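Local coordinates for sporulation-control protein spo0M (Bacillus subtilis, PDB 5CL2), which controls the expression of spo0A and is required for cells to pass the morphological stage 0 of sporulation, at residues L47-R52 with T92-T97; R52-K57 with G208-L213; D96-V101 with A151-A156; L187-D192 with L196-E201. All coordinates share one frame; numbering follows the deposited sequence.

Interaction 1. Residues L47-R52 with T92-T97; sequences LQLSTR and TLPLDT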
loop_
_atom_site.group_PDB
_atom_site.type_symbol
_atom_site.label_atom_id
_atom_site.label_comp_id
_atom_site.label_asym_id
_atom_site.label_seq_id
_atom_site.Cartn_x
_atom_site.Cartn_y
_atom_site.Cartn_z
ATOM N N LEU A 47 4.181 -2.558 20.396
ATOM C CA LEU A 47 4.856 -1.342 19.961
ATOM C C LEU A 47 4.156 -0.841 18.702
ATOM O O LEU A 47 3.746 -1.646 17.858
ATOM C CB LEU A 47 6.321 -1.607 19.619
ATOM C CG LEU A 47 7.326 -1.618 20.768
ATOM C CD1 LEU A 47 8.699 -1.225 20.264
ATOM C CD2 LEU A 47 6.864 -0.793 21.964
ATOM N N GLN A 48 4.037 0.477 18.569
ATOM C CA GLN A 48 3.455 1.078 17.370
ATOM C C GLN A 48 4.315 2.210 16.880
ATOM O O GLN A 48 4.693 3.088 17.655
ATOM C CB GLN A 48 2.055 1.631 17.611
ATOM C CG GLN A 48 1.181 0.800 18.494
ATOM C CD GLN A 48 -0.216 0.675 17.917
ATOM O OE1 GLN A 48 -0.768 1.642 17.373
ATOM N NE2 GLN A 48 -0.792 -0.530 18.015
ATOM N N LEU A 49 4.559 2.216 15.572
ATOM C CA LEU A 49 5.228 3.330 14.911
ATOM C C LEU A 49 4.116 4.175 14.294
ATOM O O LEU A 49 3.258 3.663 13.592
ATOM C CB LEU A 49 6.224 2.829 13.860
ATOM C CG LEU A 49 7.222 3.826 13.261
ATOM C CD1 LEU A 49 8.362 4.160 14.238
ATOM C CD2 LEU A 49 7.769 3.309 11.943
ATOM N N SER A 50 4.089 5.461 14.612
ATOM C CA SER A 50 3.000 6.284 14.122
ATOM C C SER A 50 3.418 7.692 13.756
ATOM O O SER A 50 4.490 8.180 14.124
ATOM C CB SER A 50 1.881 6.374 15.141
ATOM O OG SER A 50 2.357 7.036 16.286
ATOM N N THR A 51 2.556 8.332 12.985
ATOM C CA THR A 51 2.788 9.714 12.633
ATOM C C THR A 51 1.416 10.354 12.529
ATOM O O THR A 51 0.436 9.756 13.003
ATOM C CB THR A 51 3.617 9.849 11.333
ATOM O OG1 THR A 51 4.021 11.212 11.178
ATOM C CG2 THR A 51 2.853 9.353 10.114
ATOM N N ARG A 52 1.359 11.589 12.026
ATOM C CA ARG A 52 0.098 12.274 11.785
ATOM C C ARG A 52 0.084 12.818 10.354
ATOM O O ARG A 52 1.129 13.082 9.766
ATOM C CB ARG A 52 -0.103 13.433 12.756
ATOM C CG ARG A 52 0.580 13.277 14.080
ATOM C CD ARG A 52 0.648 14.616 14.787
ATOM N NE ARG A 52 1.356 15.615 13.992
ATOM C CZ ARG A 52 1.871 16.737 14.489
ATOM N NH1 ARG A 52 1.748 17.016 15.785
ATOM N NH2 ARG A 52 2.499 17.588 13.686
ATOM N N THR A 92 11.978 -3.583 11.623
ATOM C CA THR A 92 12.510 -2.797 10.543
ATOM C C THR A 92 11.601 -1.620 10.269
ATOM O O THR A 92 10.384 -1.781 10.170
ATOM C CB THR A 92 12.674 -3.650 9.293
ATOM O OG1 THR A 92 13.427 -4.816 9.638
ATOM C CG2 THR A 92 13.395 -2.874 8.198
ATOM N N LEU A 93 12.202 -0.442 10.160
ATOM C CA LEU A 93 11.493 0.768 9.761
ATOM C C LEU A 93 11.022 0.600 8.324
ATOM O O LEU A 93 11.850 0.476 7.415
ATOM C CB LEU A 93 12.416 1.973 9.882
ATOM C CG LEU A 93 11.899 3.298 10.426
ATOM C CD1 LEU A 93 11.560 3.159 11.881
ATOM C CD2 LEU A 93 12.929 4.403 10.217
ATOM N N PRO A 94 9.696 0.596 8.110
ATOM C CA PRO A 94 9.131 0.463 6.753
ATOM C C PRO A 94 9.694 1.523 5.809
ATOM O O PRO A 94 10.063 2.597 6.274
ATOM C CB PRO A 94 7.626 0.660 6.963
ATOM C CG PRO A 94 7.406 0.243 8.429
ATOM C CD PRO A 94 8.664 0.649 9.167
ATOM N N LEU A 95 9.790 1.225 4.518
ATOM C CA LEU A 95 10.358 2.179 3.562
ATOM C C LEU A 95 9.471 3.399 3.302
ATOM O O LEU A 95 9.940 4.408 2.752
ATOM C CB LEU A 95 10.663 1.476 2.237
ATOM C CG LEU A 95 11.824 0.482 2.316
ATOM C CD1 LEU A 95 12.131 -0.169 0.959
ATOM C CD2 LEU A 95 13.048 1.198 2.854
ATOM N N ASP A 96 8.197 3.324 3.671
ATOM C CA ASP A 96 7.307 4.479 3.489
ATOM C C ASP A 96 7.211 5.333 4.776
ATOM O O ASP A 96 6.345 6.205 4.868
ATOM C CB ASP A 96 5.906 4.042 3.018
ATOM C CG ASP A 96 5.362 2.884 3.848
ATOM O OD1 ASP A 96 6.086 2.490 4.782
ATOM O OD2 ASP A 96 4.223 2.399 3.614
ATOM N N THR A 97 8.039 5.042 5.786
ATOM C CA THR A 97 8.149 5.917 6.960
ATOM C C THR A 97 8.563 7.329 6.535
ATOM O O THR A 97 9.585 7.490 5.864
ATOM C CB THR A 97 9.198 5.390 7.974
ATOM O OG1 THR A 97 8.849 4.071 8.391
ATOM C CG2 THR A 97 9.291 6.295 9.194
#

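Interaction 2. Residues R52-K57 with G208-L213; sequences RYVIVK and GLRGWL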
loop_
_atom_site.group_PDB
_atom_site.type_symbol
_atom_site.label_atom_id
_atom_site.label_comp_id
_atom_site.label_asym_id
_atom_site.label_seq_id
_atom_site.Cartn_x
_atom_site.Cartn_y
_atom_site.Cartn_z
ATOM N N ARG A 52 1.359 11.589 12.026
ATOM C CA ARG A 52 0.098 12.274 11.785
ATOM C C ARG A 52 0.084 12.818 10.354
ATOM O O ARG A 52 1.129 13.082 9.766
ATOM C CB ARG A 52 -0.103 13.433 12.756
ATOM C CG ARG A 52 0.580 13.277 14.080
ATOM C CD ARG A 52 0.648 14.616 14.787
ATOM N NE ARG A 52 1.356 15.615 13.992
ATOM C CZ ARG A 52 1.871 16.737 14.489
ATOM N NH1 ARG A 52 1.748 17.016 15.785
ATOM N NH2 ARG A 52 2.499 17.588 13.686
ATOM N N TYR A 53 -1.096 12.996 9.790
ATOM C CA TYR A 53 -1.163 13.587 8.472
ATOM C C TYR A 53 -2.313 14.559 8.388
ATOM O O TYR A 53 -3.254 14.493 9.192
ATOM C CB TYR A 53 -1.257 12.515 7.389
ATOM C CG TYR A 53 -2.541 11.721 7.330
ATOM C CD1 TYR A 53 -2.756 10.623 8.160
ATOM C CD2 TYR A 53 -3.527 12.049 6.409
ATOM C CE1 TYR A 53 -3.938 9.884 8.074
ATOM C CE2 TYR A 53 -4.697 11.324 6.307
ATOM C CZ TYR A 53 -4.905 10.248 7.125
ATOM O OH TYR A 53 -6.092 9.559 6.985
ATOM N N VAL A 54 -2.223 15.477 7.424
ATOM C CA VAL A 54 -3.197 16.561 7.336
ATOM C C VAL A 54 -4.318 16.175 6.392
ATOM O O VAL A 54 -4.098 15.590 5.325
ATOM C CB VAL A 54 -2.563 17.884 6.860
ATOM C CG1 VAL A 54 -3.600 19.011 6.898
ATOM C CG2 VAL A 54 -1.395 18.253 7.734
ATOM N N ILE A 55 -5.527 16.478 6.839
ATOM C CA ILE A 55 -6.738 16.417 6.043
ATOM C C ILE A 55 -7.383 17.801 6.033
ATOM O O ILE A 55 -7.717 18.350 7.085
ATOM C CB ILE A 55 -7.741 15.408 6.605
ATOM C CG1 ILE A 55 -7.192 13.979 6.531
ATOM C CG2 ILE A 55 -9.081 15.538 5.900
ATOM C CD1 ILE A 55 -8.147 12.982 7.130
ATOM N N VAL A 56 -7.538 18.380 4.848
ATOM C CA VAL A 56 -8.149 19.697 4.747
ATOM C C VAL A 56 -9.596 19.584 4.278
ATOM O O VAL A 56 -9.884 18.938 3.280
ATOM C CB VAL A 56 -7.345 20.605 3.812
ATOM C CG1 VAL A 56 -7.982 21.986 3.714
ATOM C CG2 VAL A 56 -5.912 20.720 4.328
ATOM N N LYS A 57 -10.505 20.149 5.064
ATOM C CA LYS A 57 -11.913 20.242 4.678
ATOM C C LYS A 57 -12.401 21.671 4.814
ATOM O O LYS A 57 -12.275 22.262 5.881
ATOM C CB LYS A 57 -12.809 19.337 5.527
ATOM C CG LYS A 57 -14.191 19.080 4.885
ATOM C CD LYS A 57 -15.286 18.974 5.958
ATOM C CE LYS A 57 -16.693 18.986 5.385
ATOM N NZ LYS A 57 -16.809 18.242 4.100
ATOM N N GLY A 208 -4.166 26.540 -4.536
ATOM C CA GLY A 208 -4.889 26.231 -3.305
ATOM C C GLY A 208 -5.315 24.774 -3.185
ATOM O O GLY A 208 -6.403 24.466 -2.693
ATOM N N LEU A 209 -4.455 23.877 -3.657
ATOM C CA LEU A 209 -4.691 22.434 -3.558
ATOM C C LEU A 209 -3.988 21.856 -2.325
ATOM O O LEU A 209 -2.820 22.160 -2.078
ATOM C CB LEU A 209 -4.196 21.703 -4.813
ATOM C CG LEU A 209 -4.782 22.118 -6.163
ATOM C CD1 LEU A 209 -3.992 21.492 -7.291
ATOM C CD2 LEU A 209 -6.242 21.729 -6.246
ATOM N N ARG A 210 -4.713 21.042 -1.555
ATOM C CA ARG A 210 -4.153 20.298 -0.418
ATOM C C ARG A 210 -4.602 18.852 -0.516
ATOM O O ARG A 210 -5.761 18.568 -0.852
ATOM C CB ARG A 210 -4.578 20.881 0.936
ATOM C CG ARG A 210 -3.933 22.215 1.331
ATOM C CD ARG A 210 -2.418 22.094 1.579
ATOM N NE ARG A 210 -2.016 21.330 2.767
ATOM C CZ ARG A 210 -1.979 21.814 4.013
ATOM N NH1 ARG A 210 -2.332 23.068 4.263
ATOM N NH2 ARG A 210 -1.577 21.050 5.016
ATOM N N GLY A 211 -3.681 17.932 -0.256
ATOM C CA GLY A 211 -4.001 16.520 -0.339
ATOM C C GLY A 211 -4.091 16.053 -1.777
ATOM O O GLY A 211 -4.152 16.872 -2.693
ATOM N N TRP A 212 -4.124 14.737 -1.976
ATOM C CA TRP A 212 -4.111 14.171 -3.316
ATOM C C TRP A 212 -5.364 13.347 -3.566
ATOM O O TRP A 212 -5.507 12.234 -3.027
ATOM C CB TRP A 212 -2.847 13.337 -3.481
ATOM C CG TRP A 212 -1.639 14.195 -3.266
ATOM C CD1 TRP A 212 -1.149 14.644 -2.067
ATOM C CD2 TRP A 212 -0.787 14.767 -4.266
ATOM N NE1 TRP A 212 -0.042 15.431 -2.256
ATOM C CE2 TRP A 212 0.206 15.520 -3.629
ATOM C CE3 TRP A 212 -0.760 14.689 -5.672
ATOM C CZ2 TRP A 212 1.208 16.202 -4.297
ATOM C CZ3 TRP A 212 0.241 15.356 -6.353
ATOM C CH2 TRP A 212 1.208 16.105 -5.670
ATOM N N LEU A 213 -6.256 13.890 -4.405
ATOM C CA LEU A 213 -7.614 13.361 -4.553
ATOM C C LEU A 213 -8.040 13.203 -6.008
ATOM O O LEU A 213 -7.566 13.921 -6.895
ATOM C CB LEU A 213 -8.627 14.262 -3.840
ATOM C CG LEU A 213 -8.265 14.907 -2.499
ATOM C CD1 LEU A 213 -9.304 15.956 -2.140
ATOM C CD2 LEU A 213 -8.116 13.874 -1.401
#

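Interaction 3. Residues D96-V101 with A151-A156; sequences DTPITV and ADCEQA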
loop_
_atom_site.group_PDB
_atom_site.type_symbol
_atom_site.label_atom_id
_atom_site.label_comp_id
_atom_site.label_asym_id
_atom_site.label_seq_id
_atom_site.Cartn_x
_atom_site.Cartn_y
_atom_site.Cartn_z
ATOM N N ASP A 96 8.197 3.324 3.671
ATOM C CA ASP A 96 7.307 4.479 3.489
ATOM C C ASP A 96 7.211 5.333 4.776
ATOM O O ASP A 96 6.345 6.205 4.868
ATOM C CB ASP A 96 5.906 4.042 3.018
ATOM C CG ASP A 96 5.362 2.884 3.848
ATOM O OD1 ASP A 96 6.086 2.490 4.782
ATOM O OD2 ASP A 96 4.223 2.399 3.614
ATOM N N THR A 97 8.039 5.042 5.786
ATOM C CA THR A 97 8.149 5.917 6.960
ATOM C C THR A 97 8.563 7.329 6.535
ATOM O O THR A 97 9.585 7.490 5.864
ATOM C CB THR A 97 9.198 5.390 7.974
ATOM O OG1 THR A 97 8.849 4.071 8.391
ATOM C CG2 THR A 97 9.291 6.295 9.194
ATOM N N PRO A 98 7.807 8.358 6.959
ATOM C CA PRO A 98 8.118 9.722 6.526
ATOM C C PRO A 98 9.394 10.216 7.183
ATOM O O PRO A 98 9.780 9.721 8.251
ATOM C CB PRO A 98 6.938 10.545 7.042
ATOM C CG PRO A 98 5.986 9.558 7.670
ATOM C CD PRO A 98 6.766 8.353 7.993
ATOM N N ILE A 99 10.038 11.178 6.535
ATOM C CA ILE A 99 11.254 11.816 7.021
ATOM C C ILE A 99 10.866 12.856 8.063
ATOM O O ILE A 99 9.879 13.575 7.875
ATOM C CB ILE A 99 12.033 12.473 5.848
ATOM C CG1 ILE A 99 12.649 11.397 4.957
ATOM C CG2 ILE A 99 13.099 13.440 6.342
ATOM C CD1 ILE A 99 12.915 11.879 3.525
ATOM N N THR A 100 11.627 12.951 9.155
ATOM C CA THR A 100 11.251 13.899 10.190
ATOM C C THR A 100 11.915 15.215 9.855
ATOM O O THR A 100 13.094 15.439 10.143
ATOM C CB THR A 100 11.701 13.432 11.592
ATOM O OG1 THR A 100 10.893 12.328 12.015
ATOM C CG2 THR A 100 11.547 14.550 12.594
ATOM N N VAL A 101 11.107 16.101 9.287
ATOM C CA VAL A 101 11.536 17.421 8.865
ATOM C C VAL A 101 10.241 18.202 8.750
ATOM O O VAL A 101 9.172 17.600 8.594
ATOM C CB VAL A 101 12.317 17.399 7.545
ATOM C CG1 VAL A 101 11.391 17.109 6.373
ATOM C CG2 VAL A 101 13.024 18.720 7.326
ATOM N N ALA A 151 7.561 20.517 4.292
ATOM C CA ALA A 151 7.384 19.082 4.120
ATOM C C ALA A 151 6.309 18.662 5.091
ATOM O O ALA A 151 6.308 19.112 6.243
ATOM C CB ALA A 151 8.662 18.325 4.363
ATOM N N ASP A 152 5.345 17.878 4.635
ATOM C CA ASP A 152 4.327 17.413 5.573
ATOM C C ASP A 152 3.682 16.151 5.051
ATOM O O ASP A 152 3.810 15.819 3.870
ATOM C CB ASP A 152 3.262 18.490 5.819
ATOM C CG ASP A 152 2.689 18.451 7.246
ATOM O OD1 ASP A 152 2.754 17.393 7.918
ATOM O OD2 ASP A 152 2.165 19.488 7.708
ATOM N N CYS A 153 3.002 15.429 5.926
ATOM C CA CYS A 153 2.260 14.253 5.488
ATOM C C CYS A 153 0.828 14.667 5.158
ATOM O O CYS A 153 0.126 15.260 5.992
ATOM C CB CYS A 153 2.319 13.151 6.550
ATOM S SG CYS A 153 4.004 12.578 6.761
ATOM N N GLU A 154 0.423 14.383 3.925
ATOM C CA GLU A 154 -0.846 14.857 3.397
ATOM C C GLU A 154 -1.725 13.672 3.053
ATOM O O GLU A 154 -1.248 12.642 2.558
ATOM C CB GLU A 154 -0.646 15.707 2.138
ATOM C CG GLU A 154 0.282 16.905 2.248
ATOM C CD GLU A 154 -0.319 18.096 2.977
ATOM O OE1 GLU A 154 -1.531 18.376 2.838
ATOM O OE2 GLU A 154 0.455 18.823 3.621
ATOM N N GLN A 155 -3.012 13.819 3.317
ATOM C CA GLN A 155 -3.997 12.830 2.927
ATOM C C GLN A 155 -3.847 12.501 1.431
ATOM O O GLN A 155 -3.756 13.427 0.603
ATOM C CB GLN A 155 -5.388 13.390 3.212
ATOM C CG GLN A 155 -6.497 12.699 2.488
ATOM C CD GLN A 155 -7.795 13.436 2.613
ATOM O OE1 GLN A 155 -7.861 14.657 2.408
ATOM N NE2 GLN A 155 -8.840 12.714 3.013
ATOM N N ALA A 156 -3.752 11.218 1.070
ATOM C CA ALA A 156 -3.591 10.880 -0.354
ATOM C C ALA A 156 -4.289 9.584 -0.836
ATOM O O ALA A 156 -3.640 8.686 -1.392
ATOM C CB ALA A 156 -2.099 10.821 -0.691
#

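Interaction 4. Residues L187-D192 with L196-E201; sequences LIFLLD and LEIIFE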
loop_
_atom_site.group_PDB
_atom_site.type_symbol
_atom_site.label_atom_id
_atom_site.label_comp_id
_atom_site.label_asym_id
_atom_site.label_seq_id
_atom_site.Cartn_x
_atom_site.Cartn_y
_atom_site.Cartn_z
ATOM N N LEU A 187 7.266 17.569 -4.686
ATOM C CA LEU A 187 7.767 16.227 -4.947
ATOM C C LEU A 187 7.223 15.246 -3.919
ATOM O O LEU A 187 7.075 15.568 -2.728
ATOM C CB LEU A 187 9.300 16.183 -4.932
ATOM C CG LEU A 187 10.082 17.085 -5.907
ATOM C CD1 LEU A 187 11.525 16.622 -6.093
ATOM C CD2 LEU A 187 9.374 17.243 -7.248
ATOM N N ILE A 188 6.879 14.062 -4.400
ATOM C CA ILE A 188 6.586 12.943 -3.529
ATOM C C ILE A 188 7.565 11.821 -3.827
ATOM O O ILE A 188 7.726 11.421 -4.983
ATOM C CB ILE A 188 5.152 12.427 -3.715
ATOM C CG1 ILE A 188 4.142 13.481 -3.295
ATOM C CG2 ILE A 188 4.921 11.133 -2.903
ATOM C CD1 ILE A 188 2.761 13.197 -3.860
ATOM N N PHE A 189 8.232 11.327 -2.793
ATOM C CA PHE A 189 9.106 10.170 -2.942
ATOM C C PHE A 189 8.405 8.892 -2.503
ATOM O O PHE A 189 7.892 8.810 -1.381
ATOM C CB PHE A 189 10.362 10.350 -2.117
ATOM C CG PHE A 189 11.112 11.572 -2.449
ATOM C CD1 PHE A 189 11.955 11.601 -3.536
ATOM C CD2 PHE A 189 10.951 12.709 -1.702
ATOM C CE1 PHE A 189 12.649 12.721 -3.847
ATOM C CE2 PHE A 189 11.638 13.851 -2.024
ATOM C CZ PHE A 189 12.493 13.850 -3.108
ATOM N N LEU A 190 8.390 7.902 -3.379
ATOM C CA LEU A 190 7.951 6.565 -3.019
ATOM C C LEU A 190 9.159 5.640 -3.078
ATOM O O LEU A 190 9.615 5.246 -4.156
ATOM C CB LEU A 190 6.852 6.092 -3.968
ATOM C CG LEU A 190 5.732 7.110 -4.198
ATOM C CD1 LEU A 190 4.805 6.658 -5.320
ATOM C CD2 LEU A 190 4.957 7.293 -2.906
ATOM N N LEU A 191 9.662 5.290 -1.903
ATOM C CA LEU A 191 10.900 4.558 -1.781
ATOM C C LEU A 191 10.619 3.077 -1.709
ATOM O O LEU A 191 9.763 2.644 -0.942
ATOM C CB LEU A 191 11.653 5.017 -0.544
ATOM C CG LEU A 191 12.973 4.309 -0.289
ATOM C CD1 LEU A 191 13.936 4.674 -1.391
ATOM C CD2 LEU A 191 13.506 4.725 1.056
ATOM N N ASP A 192 11.326 2.303 -2.520
ATOM C CA ASP A 192 11.289 0.852 -2.424
ATOM C C ASP A 192 12.723 0.329 -2.421
ATOM O O ASP A 192 13.679 1.119 -2.365
ATOM C CB ASP A 192 10.432 0.238 -3.542
ATOM C CG ASP A 192 10.898 0.642 -4.951
ATOM O OD1 ASP A 192 11.798 -0.026 -5.499
ATOM O OD2 ASP A 192 10.355 1.634 -5.505
ATOM N N LEU A 196 13.575 4.269 -6.565
ATOM C CA LEU A 196 12.763 5.334 -6.017
ATOM C C LEU A 196 11.861 5.931 -7.094
ATOM O O LEU A 196 12.304 6.165 -8.222
ATOM C CB LEU A 196 13.693 6.378 -5.418
ATOM C CG LEU A 196 13.145 7.575 -4.683
ATOM C CD1 LEU A 196 14.121 7.969 -3.610
ATOM C CD2 LEU A 196 13.003 8.671 -5.687
ATOM N N GLU A 197 10.601 6.179 -6.757
ATOM C CA GLU A 197 9.694 6.858 -7.687
ATOM C C GLU A 197 9.405 8.298 -7.245
ATOM O O GLU A 197 9.135 8.548 -6.071
ATOM C CB GLU A 197 8.399 6.060 -7.805
ATOM C CG GLU A 197 7.422 6.558 -8.812
ATOM C CD GLU A 197 6.460 5.470 -9.232
ATOM O OE1 GLU A 197 6.733 4.309 -8.885
ATOM O OE2 GLU A 197 5.460 5.751 -9.926
ATOM N N ILE A 198 9.457 9.241 -8.180
ATOM C CA ILE A 198 9.170 10.643 -7.870
ATOM C C ILE A 198 7.931 11.136 -8.579
ATOM O O ILE A 198 7.753 10.908 -9.781
ATOM C CB ILE A 198 10.321 11.573 -8.241
ATOM C CG1 ILE A 198 11.628 11.037 -7.694
ATOM C CG2 ILE A 198 10.085 12.954 -7.674
ATOM C CD1 ILE A 198 12.712 12.034 -7.698
ATOM N N ILE A 199 7.045 11.763 -7.811
ATOM C CA ILE A 199 5.875 12.412 -8.374
ATOM C C ILE A 199 6.131 13.915 -8.345
ATOM O O ILE A 199 6.552 14.469 -7.324
ATOM C CB ILE A 199 4.606 12.039 -7.608
ATOM C CG1 ILE A 199 4.370 10.531 -7.698
ATOM C CG2 ILE A 199 3.415 12.814 -8.123
ATOM C CD1 ILE A 199 3.274 10.034 -6.792
ATOM N N PHE A 200 5.938 14.552 -9.492
ATOM C CA PHE A 200 6.212 15.972 -9.676
ATOM C C PHE A 200 4.901 16.695 -9.848
ATOM O O PHE A 200 4.006 16.216 -10.536
ATOM C CB PHE A 200 7.089 16.217 -10.911
ATOM C CG PHE A 200 8.463 15.620 -10.817
ATOM C CD1 PHE A 200 8.660 14.260 -11.029
ATOM C CD2 PHE A 200 9.561 16.419 -10.569
ATOM C CE1 PHE A 200 9.920 13.712 -10.965
ATOM C CE2 PHE A 200 10.828 15.871 -10.504
ATOM C CZ PHE A 200 11.004 14.509 -10.701
ATOM N N GLU A 201 4.785 17.856 -9.234
ATOM C CA GLU A 201 3.631 18.694 -9.483
ATOM C C GLU A 201 4.102 20.146 -9.275
ATOM O O GLU A 201 5.138 20.365 -8.649
ATOM C CB GLU A 201 2.477 18.231 -8.583
ATOM C CG GLU A 201 1.156 18.953 -8.671
ATOM C CD GLU A 201 0.414 18.808 -9.977
ATOM O OE1 GLU A 201 -0.106 17.724 -10.301
ATOM O OE2 GLU A 201 0.312 19.832 -10.652
#

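Interaction 1. Residues L47-R52 with T92-T97
L49 and L93 meet at about a right angle inside the arrestin-like beta-sandwich domain: L49 sits on the long strand 40-57 of one sheet, and L93 on the loop that leaves strand 84-92 of the other. CG of L49 lies anti to the backbone N (chi1 -168°), which sends both methyls toward the loop. CD2 of L49 does most of the touching: it packs 3.8 Å from CD1 of L93 and 3.9 Å from the ring carbon CD of P94. CD1 of L49 reaches the same L93 methyl less closely, at 4.1 Å.

T97, whose side chain also crosses L49 at about a right angle, ends the type I turn P94-T97. No hydrogen bond links the two segments: L49 packs against apolar L93 and P94 and lies in van der Waals contact with the T97 hydroxyl. I126 of strand 120-128 touches both leucines. L49 CD2 lies 3.8 Å from OG1 of T97. That hydroxyl is engaged within its own turn, for O of P94 accepts from both N and OG1 of T97, the two donors arriving over the same face of the carbonyl; OG1 is 2.9 Å from O of P94 and tilted 29° out of the carbonyl plane.

Interaction 2. Residues R52-K57 with G208-L213
R210 doubles back on itself: after CG is set anti to the carbonyl carbon (chi1 -72°), the chain bends again at chi2 and chi3 (-66° and -69°), and this folding turns the guanidinium toward V54 and V56. The two valines lie two residues apart on strand 40-57, a long strand of the arrestin-like part, so both project from the same face; R210 belongs to the loop between strands 195-202 and 224-229.

V56 meets the folded arginine at about a right angle. Its CG2 rests 3.6 Å from CB and 3.9 Å from CG of R210, and the same methyl stands 4.1 Å above the guanidinium plane, over its centre. The bends thus bring the start of the side chain and its flat end against one methyl. V54 approaches the guanidinium obliquely, with CG1 of V54 3.4 Å from NH2 of R210, while CB and CG2 of the valine are 3.8 and 3.9 Å from that nitrogen.

No hydrogen bond crosses between the segments, and the valines offer the arginine only hydrocarbon. Its polar end is held by acids outside them: NH1 forms a salt bridge to E61 and NE another to E154. Two carboxylates on different strands probably fix the rotation of the group and balance its charge in this partly buried place. V56 and R210 mark the nearest backbone approach, their CA atoms 6.6 Å apart.

Interaction 3. Residues D96-V101 with A151-A156
C153 extends its thiol toward P98. CB points at the loop 96-101 and is flanked by the carbonyl oxygen of R52 on strand 40-57. From there a chi1 of -64° turns SG away from the carbonyl carbon, on the side of the backbone N. At the tip, SG of C153 touches two ring atoms of P98, CB at 3.6 Å and CG at 3.7 Å. The sulfur therefore lies alongside the CB-CG side of the ring.

The contact brings the loop between strands 84-92 and 106-114 of the arrestin-like sandwich against strand 146-155, an outer strand of the five-stranded antiparallel sheet that follows. F165, on the adjoining strand 165-173, touches both P98 and C153. The touching parts run 145° apart in direction, yet no hydrogen bond joins them.

Two residues before the cysteine, A151 makes the second touch: its CB is 3.6 Å from CG1 of V101, a methyl lying between the backbone N and carbonyl carbon. D152, in between, points away from the loop; its OD2 forms a salt bridge with R63, while OD1 takes the backbone N-H of C153 at 2.8 Å on the anti side of the carboxylate, in a bent bond (136° at the hydrogen).

Interaction 4. Residues L187-D192 with L196-E201
Strands 185-191 and 195-202 form a beta hairpin, and the two short segments run antiparallel at 163°, their axes 4.7 Å apart at the closest approach. Two hydrogen-bonded pairs set the register. I188 and I199 exchange backbone bonds in both directions, as do L190 and E197; the L190 N to E197 O bond is 2.9 Å long and almost straight (175° at the hydrogen). Between and beside these pairs lie the non-hydrogen-bonded ones, L187 with F200, F189 with I198 and L191 with L196.

On the face carrying the non-hydrogen-bonded residues, L187 crosses F200 obliquely, its CD2 3.4 Å from CD2 of the ring. I198 places CG2 over a face of the F200 ring, offset toward the rim. F189 and I198 run alongside each other in the same direction, with CE1 of F189 3.9 Å from CD1 of I198. L196 comes to the edge of the F189 ring in its plane, where CD2 of L196 lies 3.8 Å from CD1 of F189, and its other methyl meets CD1 of L191. On the other face the CB atoms of I188 and I199 are 4.0 Å apart, and CD1 of L190 reaches CD1 of I199. The carboxylate of E197 is bound by R225 on strand 224-229.

The hairpin forms the third and fourth strands of its sheet. Helix 132-143 packs on F189, L191, L196 and I198, helix 236-248 touches F200, and F159 and W212 approach the isoleucines I188 and I199 from loops, F159 meeting both and W212 meeting I188.

Overall arrangement
From the N terminus, strand 40-57 comes first and serves two contacts. Interaction 1 closes a loop of about 40 residues from 47-52 to 92-97, within the arrestin-like sandwich. Interaction 2 starts at the shared R52 and closes a far longer loop at 208-213, so the two cross along the chain. Interaction 3 takes over at D96 and T97 and ties the same loop to strand 146-155; it lies within the span of interaction 2, whose V54 is hydrogen-bonded to C153 and Q155. Interaction 4, a local hairpin, also falls within that span and meets it where W212 packs on E201. L95 of interaction 1 packs against L191 and D192, joining the sandwich to the antiparallel sheet of the hairpin.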